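Local atomic coordinates of sortase-like protein (Streptococcus suis, PDB entry 3RE9), a protein that probably acts as a class C sortase, a transpeptidase of the kind that links pilin subunits covalently at the surface of Gram-positive bacteria. Residues K98-L101 against F102-T106. Numbering follows the deposited sequence.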
loop_
_atom_site.group_PDB
_atom_site.type_symbol
_atom_site.label_atom_id
_atom_site.label_comp_id
_atom_site.label_asym_id
_atom_site.label_seq_id
_atom_site.Cartn_x
_atom_site.Cartn_y
_atom_site.Cartn_z
ATOM N N LYS A 98 -3.489 22.180 -0.710
ATOM C CA LYS A 98 -3.138 21.885 -2.094
ATOM C C LYS A 98 -4.083 20.839 -2.733
ATOM O O LYS A 98 -4.669 21.097 -3.794
ATOM C CB LYS A 98 -1.679 21.406 -2.096
ATOM C CG LYS A 98 -1.050 21.064 -3.448
ATOM C CD LYS A 98 0.448 20.850 -3.248
ATOM C CE LYS A 98 1.100 22.090 -2.574
ATOM N NZ LYS A 98 2.615 22.112 -2.517
ATOM N N ALA A 99 -4.232 19.669 -2.096
ATOM C CA ALA A 99 -5.120 18.625 -2.606
ATOM C C ALA A 99 -5.827 17.845 -1.485
ATOM O O ALA A 99 -5.229 17.621 -0.429
ATOM C CB ALA A 99 -4.352 17.684 -3.534
ATOM N N ARG A 100 -7.084 17.436 -1.718
ATOM C CA ARG A 100 -7.861 16.682 -0.718
ATOM C C ARG A 100 -7.202 15.338 -0.301
ATOM O O ARG A 100 -7.147 15.002 0.887
ATOM C CB ARG A 100 -9.364 16.536 -1.118
ATOM C CG ARG A 100 -10.206 15.527 -0.236
ATOM C CD ARG A 100 -11.653 15.992 0.229
ATOM N NE ARG A 100 -11.635 17.255 0.986
ATOM C CZ ARG A 100 -12.424 17.577 2.023
ATOM N NH1 ARG A 100 -13.345 16.734 2.530
ATOM N NH2 ARG A 100 -12.271 18.773 2.570
ATOM N N LEU A 101 -6.686 14.597 -1.280
ATOM C CA LEU A 101 -5.966 13.327 -1.043
ATOM C C LEU A 101 -6.770 12.366 -0.120
ATOM O O LEU A 101 -7.936 12.100 -0.419
ATOM C CB LEU A 101 -4.514 13.588 -0.612
ATOM C CG LEU A 101 -3.695 14.352 -1.673
ATOM C CD1 LEU A 101 -2.605 15.238 -1.074
ATOM C CD2 LEU A 101 -3.128 13.419 -2.765
ATOM N N PHE A 102 -6.197 11.876 0.983
ATOM C CA PHE A 102 -6.912 10.922 1.857
ATOM C C PHE A 102 -7.875 11.477 2.925
ATOM O O PHE A 102 -8.300 10.769 3.840
ATOM C CB PHE A 102 -5.883 9.946 2.484
ATOM C CG PHE A 102 -5.513 8.765 1.590
ATOM C CD1 PHE A 102 -5.992 8.664 0.279
ATOM C CD2 PHE A 102 -4.652 7.785 2.047
ATOM C CE1 PHE A 102 -5.611 7.564 -0.546
ATOM C CE2 PHE A 102 -4.276 6.696 1.240
ATOM C CZ PHE A 102 -4.745 6.593 -0.051
ATOM N N THR A 103 -8.230 12.758 2.798
ATOM C CA THR A 103 -9.044 13.476 3.805
ATOM C C THR A 103 -10.305 12.710 4.191
ATOM O O THR A 103 -10.702 12.700 5.363
ATOM C CB THR A 103 -9.434 14.865 3.280
ATOM O OG1 THR A 103 -8.246 15.624 3.009
ATOM C CG2 THR A 103 -10.353 15.619 4.263
ATOM N N ASP A 104 -10.932 12.071 3.207
ATOM C CA ASP A 104 -12.248 11.473 3.397
ATOM C C ASP A 104 -12.173 9.980 3.725
ATOM O O ASP A 104 -13.168 9.273 3.599
ATOM C CB ASP A 104 -13.142 11.737 2.176
ATOM C CG ASP A 104 -13.640 13.191 2.094
ATOM O OD1 ASP A 104 -13.828 13.864 3.135
ATOM O OD2 ASP A 104 -13.864 13.668 0.959
ATOM N N LEU A 105 -10.994 9.514 4.143
ATOM C CA LEU A 105 -10.761 8.130 4.544
ATOM C C LEU A 105 -11.453 7.787 5.844
ATOM O O LEU A 105 -11.731 6.611 6.126
ATOM C CB LEU A 105 -9.267 7.902 4.722
ATOM C CG LEU A 105 -8.713 6.506 4.439
ATOM C CD1 LEU A 105 -8.981 6.067 2.985
ATOM C CD2 LEU A 105 -7.200 6.513 4.761
ATOM N N THR A 106 -11.685 8.821 6.648
ATOM C CA THR A 106 -12.493 8.740 7.847
ATOM C C THR A 106 -13.943 8.319 7.537
ATOM O O THR A 106 -14.634 7.808 8.400
ATOM C CB THR A 106 -12.465 10.078 8.651
ATOM O OG1 THR A 106 -12.633 11.192 7.765
ATOM C CG2 THR A 106 -11.161 10.238 9.383
HETATM O O HOH W 1 -10.187 11.871 0.499
#
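The carbonyl oxygen of Arg-100 accepts from both the backbone N-H and the hydroxyl of Thr-103, a worked example of a beta turn reinforced by a side chain. Thr-103 N donates to Arg-100 O over 3.1 Å. With Leu-101 at a positive phi (50°) and Phe-102 following, the bond closes a type II' turn. The hydroxyl adds a second, very short bond, from Thr-103 OG1 to Arg-100 O at 2.5 Å. Chi1 of -60° sets OG1 beside its own backbone N, which lets one residue present both donors to the same acceptor. A water accepts from Asp-104 N at 2.8 Å; its approach to Leu-101 O is implausibly short, so a bridge across the turn is doubtful in detail.

Charge pairing is looser. Arg-100 NH1 forms a salt bridge with Asp-104 OD1 at 3.0 Å; its hydrogen bonds to both carboxylate oxygens are weak, and the guanidinium and carboxylate planes stand 60° apart. OD1 also has a salt bridge to Lys-107, so the carboxylate is shared between two cations.

Van der Waals packing completes the contact. The Arg-100 chain, bent at chi2 and chi3, crosses Thr-103 at about a right angle, and Thr-103 CG2 sits over the centre of one guanidinium face, 3.6 Å from Arg-100 CZ.

The turn lies in the loop joining strands 86-91 and 113-117 of the sortase beta-barrel and runs into a 3-10 segment that includes Leu-105 and Thr-106. Phe-102 and Leu-105 pack on Leu-152 and Thr-154 of strand 148-156, Leu-105 also reaching strand 163-172, while Leu-101 rests on Ala-92 and Leu-96.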